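Ig domain protein, group 2 domain protein (Shewanella frigidimarina, PDB 6BG8) attaches the bacterium to ice and inhibits ice crystal growth as an ice-binding adhesin, of which this chain is the C-terminal ice-binding domain. Local coordinates at residues V191-V202 against N209-L220; L137-G148 against S164-N175. All coordinates share one frame; numbering follows the deposited sequence.

Contact 1. Residues V191-V202 against N209-L220. With PO4 (phosphate ion), chain H.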
loop_
_atom_site.group_PDB
_atom_site.type_symbol
_atom_site.label_atom_id
_atom_site.label_comp_id
_atom_site.label_asym_id
_atom_site.label_seq_id
_atom_site.Cartn_x
_atom_site.Cartn_y
_atom_site.Cartn_z
ATOM N N VAL A 191 -2.102 6.922 -7.735
ATOM C CA VAL A 191 -2.008 8.322 -7.321
ATOM C C VAL A 191 -3.211 8.617 -6.438
ATOM O O VAL A 191 -4.357 8.408 -6.855
ATOM C CB VAL A 191 -1.962 9.265 -8.533
ATOM C CG1 VAL A 191 -1.890 10.704 -8.085
ATOM C CG2 VAL A 191 -0.785 8.917 -9.436
ATOM N N ILE A 192 -2.957 9.090 -5.221
ATOM C CA ILE A 192 -3.999 9.339 -4.230
ATOM C C ILE A 192 -4.170 10.846 -4.069
ATOM O O ILE A 192 -3.192 11.557 -3.815
ATOM C CB ILE A 192 -3.643 8.645 -2.904
ATOM C CG1 ILE A 192 -3.654 7.126 -3.132
ATOM C CG2 ILE A 192 -4.609 9.036 -1.797
ATOM C CD1 ILE A 192 -3.045 6.303 -2.004
ATOM N N GLY A 193 -5.408 11.336 -4.232
ATOM C CA GLY A 193 -5.624 12.765 -4.392
ATOM C C GLY A 193 -5.489 13.558 -3.103
ATOM O O GLY A 193 -5.612 13.032 -2.000
ATOM N N THR A 194 -5.222 14.861 -3.267
ATOM C CA THR A 194 -5.025 15.751 -2.127
ATOM C C THR A 194 -6.191 15.657 -1.154
ATOM O O THR A 194 -7.356 15.637 -1.556
ATOM C CB THR A 194 -4.873 17.211 -2.570
ATOM O OG1 THR A 194 -6.085 17.660 -3.190
ATOM C CG2 THR A 194 -3.701 17.395 -3.532
ATOM N N ASN A 195 -5.860 15.584 0.136
ATOM C CA ASN A 195 -6.835 15.699 1.215
ATOM C C ASN A 195 -7.960 14.678 1.116
ATOM O O ASN A 195 -9.071 14.928 1.591
ATOM C CB ASN A 195 -7.408 17.118 1.264
ATOM C CG ASN A 195 -6.332 18.149 1.421
ATOM O OD1 ASN A 195 -5.575 18.126 2.391
ATOM N ND2 ASN A 195 -6.229 19.039 0.454
ATOM N N THR A 196 -7.693 13.522 0.516
ATOM C CA THR A 196 -8.669 12.439 0.494
ATOM C C THR A 196 -8.411 11.453 1.628
ATOM O O THR A 196 -7.351 11.445 2.258
ATOM C CB THR A 196 -8.655 11.685 -0.845
ATOM O OG1 THR A 196 -7.371 11.079 -1.051
ATOM C CG2 THR A 196 -8.987 12.607 -2.013
ATOM N N ASN A 197 -9.410 10.610 1.875
ATOM C CA ASN A 197 -9.314 9.497 2.815
ATOM C C ASN A 197 -9.304 8.212 2.002
ATOM O O ASN A 197 -10.290 7.910 1.321
ATOM C CB ASN A 197 -10.486 9.481 3.797
ATOM C CG ASN A 197 -10.544 10.722 4.667
ATOM O OD1 ASN A 197 -9.524 11.200 5.157
ATOM N ND2 ASN A 197 -11.754 11.234 4.885
ATOM N N PHE A 198 -8.198 7.472 2.070
ATOM C CA PHE A 198 -7.974 6.271 1.276
ATOM C C PHE A 198 -7.800 5.066 2.191
ATOM O O PHE A 198 -7.172 5.165 3.251
ATOM C CB PHE A 198 -6.731 6.444 0.375
ATOM C CG PHE A 198 -6.549 5.329 -0.632
ATOM C CD1 PHE A 198 -6.013 4.113 -0.246
ATOM C CD2 PHE A 198 -6.885 5.517 -1.958
ATOM C CE1 PHE A 198 -5.861 3.084 -1.157
ATOM C CE2 PHE A 198 -6.721 4.499 -2.885
ATOM C CZ PHE A 198 -6.208 3.279 -2.480
ATOM N N SER A 199 -8.361 3.919 1.776
ATOM C CA SER A 199 -8.262 2.663 2.514
ATOM C C SER A 199 -7.813 1.546 1.584
ATOM O O SER A 199 -8.321 1.428 0.467
ATOM C CB SER A 199 -9.618 2.278 3.132
ATOM O OG SER A 199 -9.870 3.035 4.302
ATOM N N GLY A 200 -6.877 0.723 2.042
ATOM C CA GLY A 200 -6.509 -0.485 1.324
ATOM C C GLY A 200 -5.009 -0.645 1.159
ATOM O O GLY A 200 -4.214 0.257 1.416
ATOM N N ASN A 201 -4.633 -1.845 0.710
ATOM C CA ASN A 201 -3.239 -2.191 0.452
ATOM C C ASN A 201 -2.947 -1.959 -1.024
ATOM O O ASN A 201 -3.476 -2.666 -1.887
ATOM C CB ASN A 201 -2.957 -3.640 0.841
ATOM C CG ASN A 201 -3.305 -3.929 2.281
ATOM O OD1 ASN A 201 -2.523 -3.631 3.184
ATOM N ND2 ASN A 201 -4.490 -4.500 2.512
ATOM N N VAL A 202 -2.078 -0.999 -1.312
ATOM C CA VAL A 202 -1.784 -0.615 -2.689
ATOM C C VAL A 202 -0.551 -1.379 -3.162
ATOM O O VAL A 202 0.518 -1.279 -2.553
ATOM C CB VAL A 202 -1.568 0.903 -2.797
ATOM C CG1 VAL A 202 -1.242 1.301 -4.223
ATOM C CG2 VAL A 202 -2.802 1.649 -2.309
ATOM N N ASN A 209 2.089 7.677 -5.653
ATOM C CA ASN A 209 2.237 9.100 -5.356
ATOM C C ASN A 209 1.037 9.525 -4.526
ATOM O O ASN A 209 -0.082 9.589 -5.042
ATOM C CB ASN A 209 2.336 9.931 -6.638
ATOM C CG ASN A 209 3.395 9.404 -7.614
ATOM O OD1 ASN A 209 3.178 9.398 -8.829
ATOM N ND2 ASN A 209 4.539 8.977 -7.090
ATOM N N VAL A 210 1.265 9.815 -3.246
ATOM C CA VAL A 210 0.213 10.279 -2.346
ATOM C C VAL A 210 0.294 11.799 -2.285
ATOM O O VAL A 210 1.337 12.358 -1.926
ATOM C CB VAL A 210 0.352 9.658 -0.946
ATOM C CG1 VAL A 210 -0.920 9.907 -0.128
ATOM C CG2 VAL A 210 0.667 8.159 -1.056
ATOM N N ARG A 211 -0.796 12.468 -2.647
ATOM C CA ARG A 211 -0.750 13.908 -2.835
ATOM C C ARG A 211 -1.112 14.625 -1.534
ATOM O O ARG A 211 -1.576 14.018 -0.567
ATOM C CB ARG A 211 -1.656 14.307 -4.007
ATOM C CG ARG A 211 -1.075 13.811 -5.341
ATOM C CD ARG A 211 -2.048 13.833 -6.490
ATOM N NE ARG A 211 -2.576 15.161 -6.787
ATOM C CZ ARG A 211 -1.933 16.082 -7.499
ATOM N NH1 ARG A 211 -0.715 15.834 -7.972
ATOM N NH2 ARG A 211 -2.504 17.254 -7.724
ATOM N N THR A 212 -0.850 15.934 -1.520
ATOM C CA THR A 212 -0.865 16.781 -0.331
ATOM C C THR A 212 -2.019 16.467 0.616
ATOM O O THR A 212 -3.185 16.611 0.256
ATOM C CB THR A 212 -0.950 18.246 -0.779
ATOM O OG1 THR A 212 -0.095 18.450 -1.915
ATOM C CG2 THR A 212 -0.510 19.163 0.337
ATOM N N GLY A 213 -1.695 16.059 1.845
ATOM C CA GLY A 213 -2.683 15.988 2.904
ATOM C C GLY A 213 -3.575 14.763 2.921
ATOM O O GLY A 213 -4.393 14.636 3.839
ATOM N N ALA A 214 -3.444 13.853 1.961
ATOM C CA ALA A 214 -4.271 12.652 1.981
ATOM C C ALA A 214 -3.973 11.799 3.211
ATOM O O ALA A 214 -2.856 11.796 3.743
ATOM C CB ALA A 214 -4.058 11.829 0.708
ATOM N N ASN A 215 -5.009 11.090 3.667
ATOM C CA ASN A 215 -4.940 10.157 4.784
ATOM C C ASN A 215 -5.044 8.738 4.241
ATOM O O ASN A 215 -6.015 8.410 3.555
ATOM C CB ASN A 215 -6.080 10.429 5.772
ATOM C CG ASN A 215 -5.943 9.649 7.060
ATOM O OD1 ASN A 215 -6.004 8.420 7.068
ATOM N ND2 ASN A 215 -5.755 10.365 8.166
ATOM N N VAL A 216 -4.064 7.894 4.560
ATOM C CA VAL A 216 -4.053 6.512 4.084
ATOM C C VAL A 216 -4.176 5.572 5.279
ATOM O O VAL A 216 -3.455 5.719 6.269
ATOM C CB VAL A 216 -2.777 6.200 3.275
ATOM C CG1 VAL A 216 -2.694 4.722 2.940
ATOM C CG2 VAL A 216 -2.734 7.032 1.992
ATOM N N THR A 217 -5.078 4.598 5.181
ATOM C CA THR A 217 -5.127 3.481 6.120
ATOM C C THR A 217 -4.961 2.215 5.298
ATOM O O THR A 217 -5.839 1.878 4.501
ATOM C CB THR A 217 -6.437 3.452 6.907
ATOM O OG1 THR A 217 -6.576 4.675 7.642
ATOM C CG2 THR A 217 -6.446 2.291 7.883
ATOM N N GLY A 218 -3.823 1.550 5.448
ATOM C CA GLY A 218 -3.562 0.390 4.614
ATOM C C GLY A 218 -2.082 0.151 4.478
ATOM O O GLY A 218 -1.378 0.114 5.486
ATOM N N ARG A 219 -1.607 -0.010 3.248
ATOM C CA ARG A 219 -0.186 -0.193 2.964
ATOM C C ARG A 219 0.105 0.382 1.585
ATOM O O ARG A 219 -0.763 0.383 0.713
ATOM C CB ARG A 219 0.214 -1.671 2.988
ATOM C CG ARG A 219 0.169 -2.349 4.343
ATOM C CD ARG A 219 0.635 -3.795 4.221
ATOM N NE ARG A 219 0.637 -4.486 5.506
ATOM C CZ ARG A 219 -0.445 -5.018 6.062
ATOM N NH1 ARG A 219 -1.619 -4.946 5.445
ATOM N NH2 ARG A 219 -0.350 -5.646 7.225
ATOM N N LEU A 220 1.342 0.842 1.377
ATOM C CA LEU A 220 1.753 1.426 0.097
ATOM C C LEU A 220 2.994 0.704 -0.422
ATOM O O LEU A 220 4.077 0.855 0.144
ATOM C CB LEU A 220 2.023 2.921 0.252
ATOM C CG LEU A 220 0.823 3.711 0.791
ATOM C CD1 LEU A 220 1.207 5.146 1.100
ATOM C CD2 LEU A 220 -0.350 3.652 -0.202
HETATM P P PO4 H . -6.211 16.532 -6.673
HETATM O O1 PO4 H . -7.179 15.984 -7.692
HETATM O O2 PO4 H . -5.381 17.635 -7.299
HETATM O O3 PO4 H . -5.245 15.451 -6.220
HETATM O O4 PO4 H . -7.004 17.074 -5.505
HETATM O O HOH W 1 -6.706 16.983 4.760
HETATM O O HOH W 2 -7.618 6.598 5.648
#
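V191-V202 and N209-L220 are successive coils of the beta-solenoid of this ice-binding domain, paired in parallel from V191 with N209 to V202 with L220. Backbone bonds join the coils on both sides of two type II turns, G193-T196 and R211-A214. The strands 197-199 and 215-217 run 4.8 Å apart at 17°. Both coils turn a corner at a glycine, G200 and G218.

I192 points to the apolar inner face of the two coils, with V210, F198, V216, V202 and L220. Its CG2 meets A214 CB at 3.8 Å. Its CD1 lies over the centre of the F198 ring, 3.8 Å above the plane, and also touches V216 CG2 and L220 CD2. V202 CG2 packs on L220 CD2 at 3.8 Å.

Polar groups hold the two ends of the contact. Just after the corner, R219 lies alongside N201 and gives its NH1 to N201 OD1 at 2.8 Å, in the plane of the guanidinium. R219 NH2 reaches the carbonyl of A12. At the turns, R211 bends at chi3 (60°), which brings NE to phosphate O3 at 2.7 Å and NH2 to O2 at 2.9 Å. T194 adds OG1 on O4 at 2.6 Å and its backbone N on O3. A166 N of the neighbouring coil also bonds this ion, probably from the crystallisation liquor.

The motif T212-N215, ice-binding by similarity, spans the second turn and the first residue of strand 215-217. T212 O takes the backbone N-H of N195, while T212 OG1 bonds D230 OD2. N232 ND2 ties R211 O and A214 O.

Strand 190-192 lies between strands 162-164 and 208-210. On the next face, strand 182-186 pairs with 197-204, and W184 meets the F198 ring. Strand 233-236 pairs with 215-217, and 14-18 with 219-222.

Contact 2. Residues L137-G148 against S164-N175. With PO4 (phosphate ion), chain H.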
loop_
_atom_site.group_PDB
_atom_site.type_symbol
_atom_site.label_atom_id
_atom_site.label_comp_id
_atom_site.label_asym_id
_atom_site.label_seq_id
_atom_site.Cartn_x
_atom_site.Cartn_y
_atom_site.Cartn_z
ATOM N N LEU A 137 -11.117 7.728 -9.329
ATOM C CA LEU A 137 -12.037 7.842 -8.200
ATOM C C LEU A 137 -12.098 9.334 -7.893
ATOM O O LEU A 137 -11.297 9.835 -7.103
ATOM C CB LEU A 137 -11.556 7.012 -7.013
ATOM C CG LEU A 137 -12.189 7.204 -5.632
ATOM C CD1 LEU A 137 -13.708 7.340 -5.706
ATOM C CD2 LEU A 137 -11.794 6.035 -4.745
ATOM N N GLN A 138 -13.018 10.049 -8.543
ATOM C CA GLN A 138 -13.023 11.501 -8.399
ATOM C C GLN A 138 -14.407 12.144 -8.418
ATOM O O GLN A 138 -14.564 13.266 -7.931
ATOM C CB GLN A 138 -12.155 12.142 -9.488
ATOM C CG GLN A 138 -12.535 11.803 -10.922
ATOM C CD GLN A 138 -11.425 12.187 -11.893
ATOM O OE1 GLN A 138 -10.383 12.706 -11.484
ATOM N NE2 GLN A 138 -11.625 11.896 -13.175
ATOM N N THR A 139 -15.419 11.478 -8.981
ATOM C CA THR A 139 -16.721 12.142 -9.027
ATOM C C THR A 139 -17.393 12.193 -7.668
ATOM O O THR A 139 -18.368 12.936 -7.498
ATOM C CB THR A 139 -17.647 11.453 -10.027
ATOM O OG1 THR A 139 -17.831 10.083 -9.642
ATOM C CG2 THR A 139 -17.056 11.514 -11.420
ATOM N N GLY A 140 -16.897 11.429 -6.707
ATOM C CA GLY A 140 -17.538 11.340 -5.412
ATOM C C GLY A 140 -16.845 10.280 -4.586
ATOM O O GLY A 140 -15.692 9.933 -4.840
ATOM N N THR A 141 -17.581 9.755 -3.621
ATOM C CA THR A 141 -17.054 8.793 -2.670
ATOM C C THR A 141 -17.294 7.383 -3.184
ATOM O O THR A 141 -18.362 7.083 -3.720
ATOM C CB THR A 141 -17.749 8.968 -1.318
ATOM O OG1 THR A 141 -17.388 10.235 -0.760
ATOM C CG2 THR A 141 -17.363 7.857 -0.353
ATOM N N LEU A 142 -16.305 6.517 -3.002
ATOM C CA LEU A 142 -16.499 5.088 -3.188
ATOM C C LEU A 142 -16.827 4.477 -1.829
ATOM O O LEU A 142 -16.040 4.602 -0.887
ATOM C CB LEU A 142 -15.258 4.428 -3.788
ATOM C CG LEU A 142 -15.270 2.892 -3.776
ATOM C CD1 LEU A 142 -16.421 2.345 -4.636
ATOM C CD2 LEU A 142 -13.921 2.340 -4.238
ATOM N N THR A 143 -17.994 3.850 -1.718
ATOM C CA THR A 143 -18.385 3.169 -0.489
ATOM C C THR A 143 -18.194 1.670 -0.686
ATOM O O THR A 143 -18.695 1.099 -1.658
ATOM C CB THR A 143 -19.834 3.493 -0.116
ATOM O OG1 THR A 143 -19.964 4.912 0.078
ATOM C CG2 THR A 143 -20.226 2.764 1.175
ATOM N N LEU A 144 -17.453 1.037 0.218
ATOM C CA LEU A 144 -17.222 -0.402 0.153
ATOM C C LEU A 144 -18.032 -1.063 1.259
ATOM O O LEU A 144 -17.857 -0.744 2.441
ATOM C CB LEU A 144 -15.731 -0.727 0.259
ATOM C CG LEU A 144 -14.909 -0.171 -0.917
ATOM C CD1 LEU A 144 -13.397 -0.413 -0.740
ATOM C CD2 LEU A 144 -15.394 -0.680 -2.270
ATOM N N ASP A 145 -18.931 -1.969 0.862
ATOM C CA ASP A 145 -19.986 -2.519 1.705
ATOM C C ASP A 145 -19.655 -3.977 1.983
ATOM O O ASP A 145 -19.789 -4.831 1.096
ATOM C CB ASP A 145 -21.341 -2.371 1.005
ATOM C CG ASP A 145 -22.526 -2.880 1.833
ATOM O OD1 ASP A 145 -22.349 -3.524 2.886
ATOM O OD2 ASP A 145 -23.665 -2.629 1.398
ATOM N N GLY A 146 -19.237 -4.266 3.214
ATOM C CA GLY A 146 -18.929 -5.632 3.585
ATOM C C GLY A 146 -20.116 -6.530 3.850
ATOM O O GLY A 146 -19.918 -7.700 4.186
ATOM N N GLU A 147 -21.338 -6.003 3.736
ATOM C CA GLU A 147 -22.582 -6.768 3.886
ATOM C C GLU A 147 -22.671 -7.471 5.237
ATOM O O GLU A 147 -23.314 -8.515 5.368
ATOM C CB GLU A 147 -22.758 -7.771 2.736
ATOM C CG GLU A 147 -22.957 -7.076 1.394
ATOM C CD GLU A 147 -23.016 -8.037 0.232
ATOM O OE1 GLU A 147 -24.121 -8.239 -0.316
ATOM O OE2 GLU A 147 -21.957 -8.586 -0.134
ATOM N N GLY A 148 -22.022 -6.905 6.250
ATOM C CA GLY A 148 -22.115 -7.404 7.603
ATOM C C GLY A 148 -21.033 -8.375 8.003
ATOM O O GLY A 148 -21.022 -8.824 9.155
ATOM N N SER A 164 -7.168 8.840 -7.600
ATOM C CA SER A 164 -8.270 9.503 -6.921
ATOM C C SER A 164 -7.985 10.997 -6.883
ATOM O O SER A 164 -6.829 11.423 -6.942
ATOM C CB SER A 164 -8.492 8.954 -5.508
ATOM O OG SER A 164 -7.366 9.162 -4.673
ATOM N N GLY A 165 -9.046 11.792 -6.841
ATOM C CA GLY A 165 -8.858 13.227 -6.834
ATOM C C GLY A 165 -10.167 13.970 -6.724
ATOM O O GLY A 165 -11.219 13.395 -6.419
ATOM N N ALA A 166 -10.071 15.278 -6.976
ATOM C CA ALA A 166 -11.179 16.190 -6.772
ATOM C C ALA A 166 -12.238 16.017 -7.861
ATOM O O ALA A 166 -11.921 15.650 -8.996
ATOM C CB ALA A 166 -10.666 17.628 -6.766
ATOM N N PRO A 167 -13.511 16.314 -7.552
ATOM C CA PRO A 167 -14.033 16.858 -6.286
ATOM C C PRO A 167 -14.265 15.837 -5.179
ATOM O O PRO A 167 -14.452 16.230 -4.030
ATOM C CB PRO A 167 -15.367 17.467 -6.706
ATOM C CG PRO A 167 -15.823 16.555 -7.804
ATOM C CD PRO A 167 -14.559 16.243 -8.584
ATOM N N GLY A 168 -14.273 14.547 -5.516
ATOM C CA GLY A 168 -14.509 13.531 -4.512
ATOM C C GLY A 168 -13.227 12.849 -4.081
ATOM O O GLY A 168 -12.309 13.500 -3.569
ATOM N N GLY A 169 -13.160 11.533 -4.268
ATOM C CA GLY A 169 -11.935 10.792 -4.069
ATOM C C GLY A 169 -11.843 10.011 -2.775
ATOM O O GLY A 169 -10.853 9.296 -2.581
ATOM N N ASP A 170 -12.821 10.124 -1.883
ATOM C CA ASP A 170 -12.739 9.422 -0.610
ATOM C C ASP A 170 -13.247 7.996 -0.740
ATOM O O ASP A 170 -14.071 7.682 -1.605
ATOM C CB ASP A 170 -13.533 10.142 0.471
ATOM C CG ASP A 170 -13.050 11.547 0.688
ATOM O OD1 ASP A 170 -11.834 11.732 0.929
ATOM O OD2 ASP A 170 -13.884 12.469 0.581
ATOM N N ILE A 171 -12.726 7.131 0.126
ATOM C CA ILE A 171 -13.214 5.767 0.301
ATOM C C ILE A 171 -13.848 5.686 1.682
ATOM O O ILE A 171 -13.226 6.070 2.683
ATOM C CB ILE A 171 -12.082 4.735 0.131
ATOM C CG1 ILE A 171 -11.651 4.664 -1.337
ATOM C CG2 ILE A 171 -12.516 3.354 0.628
ATOM C CD1 ILE A 171 -10.321 3.991 -1.547
ATOM N N VAL A 172 -15.103 5.246 1.732
ATOM C CA VAL A 172 -15.818 5.021 2.981
ATOM C C VAL A 172 -16.112 3.534 3.110
ATOM O O VAL A 172 -16.510 2.881 2.138
ATOM C CB VAL A 172 -17.118 5.848 3.035
ATOM C CG1 VAL A 172 -17.971 5.450 4.244
ATOM C CG2 VAL A 172 -16.790 7.321 3.086
ATOM N N LEU A 173 -15.917 3.001 4.312
ATOM C CA LEU A 173 -16.135 1.589 4.595
ATOM C C LEU A 173 -17.370 1.439 5.470
ATOM O O LEU A 173 -17.517 2.153 6.471
ATOM C CB LEU A 173 -14.918 0.976 5.284
ATOM C CG LEU A 173 -13.569 1.279 4.615
ATOM C CD1 LEU A 173 -12.466 0.480 5.298
ATOM C CD2 LEU A 173 -13.639 0.956 3.127
ATOM N N ILE A 174 -18.257 0.520 5.090
ATOM C CA ILE A 174 -19.454 0.239 5.869
ATOM C C ILE A 174 -19.636 -1.265 6.020
ATOM O O ILE A 174 -19.115 -2.066 5.239
ATOM C CB ILE A 174 -20.728 0.853 5.245
ATOM C CG1 ILE A 174 -21.017 0.238 3.873
ATOM C CG2 ILE A 174 -20.646 2.390 5.229
ATOM C CD1 ILE A 174 -22.386 0.590 3.353
ATOM N N ASN A 175 -20.396 -1.634 7.057
ATOM C CA ASN A 175 -20.953 -2.981 7.219
ATOM C C ASN A 175 -19.867 -4.058 7.224
ATOM O O ASN A 175 -19.978 -5.087 6.554
ATOM C CB ASN A 175 -22.002 -3.272 6.136
ATOM C CG ASN A 175 -23.140 -2.251 6.128
ATOM O OD1 ASN A 175 -23.386 -1.569 7.123
ATOM N ND2 ASN A 175 -23.843 -2.162 5.009
HETATM P P PO4 H . -6.211 16.532 -6.673
HETATM O O1 PO4 H . -7.179 15.984 -7.692
HETATM O O2 PO4 H . -5.381 17.635 -7.299
HETATM O O3 PO4 H . -5.245 15.451 -6.220
HETATM O O4 PO4 H . -7.004 17.074 -5.505
HETATM O O HOH W 3 -9.528 14.985 -10.302
HETATM O O HOH W 4 -15.249 11.854 -1.855
#
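L142-D145 and I171-I174 run side by side as parallel strands, 4.7 Å apart at 22°. Backbone bonds alternate along the ladder, from L142 N to D170 O through to G146 N with I174 O. On the inner face L144 and L173 point the same way, CB to CD2 at 3.9 Å. L137 crosses I171 at about a right angle, its CD2 on I171 CG1 at 3.7 Å. On the outer face T141 CG2 touches V172 CG2 at 3.5 Å. T143 CG2 meets I174 CD1 there too.

The end of the ladder is polar. D145 OD1 takes N175 ND2 at 2.9 Å from one face of the carboxylate. E147 N comes from the opposite face at 2.8 Å, closing an Asx turn. D145 CG stands anti to the backbone N (chi1 -178°), which sets the carboxylate beside N175. N175 O in turn receives G148 N.

At the other end the register shifts by two residues between L137 and L142, because the second coil has the longer loop. That loop passes through the cis peptide before P167. Q138 O accepts G168 N at 2.7 Å, and G140 O accepts G169 N from above its carbonyl plane. One water joins T141 OG1 to D170 N and OD2. Another links Q138 OE1 to A166 O. A166 N bonds phosphate O1.

Further out, S164 OG holds G193 N and D170 OD1 holds N197 N, both on the next coil. E118 OE2 takes the backbone N of Q138 and of T139. L142 and I171 pack on W184, and strand 122-125 lies beside 142-145.

Same-direction strands stacked coil on coil, here with leucines and I171 inside and threonine, valine and isoleucine outside, mark a beta-solenoid, that of the DUF3494 ice-binding family.

How the contacts relate
Both contacts join parallel coils of one solenoid, and contact 2 precedes contact 1 along the chain. They touch directly: the backbone O of N197 in contact 1 probably accepts the backbone N-H of I171 in contact 2. Contact 1 lies nearer the middle of the domain, with its centre about 9 Å from the chain centre, against about 17 Å for contact 2. Contact 1 is more buried, has two matching tight turns and holds the ice-binding motif. Contact 2 is more exposed, and its loops are longer and of unequal length. A phosphate connects them, gripped by side chains and backbone in contact 1 but by a single backbone N-H in contact 2.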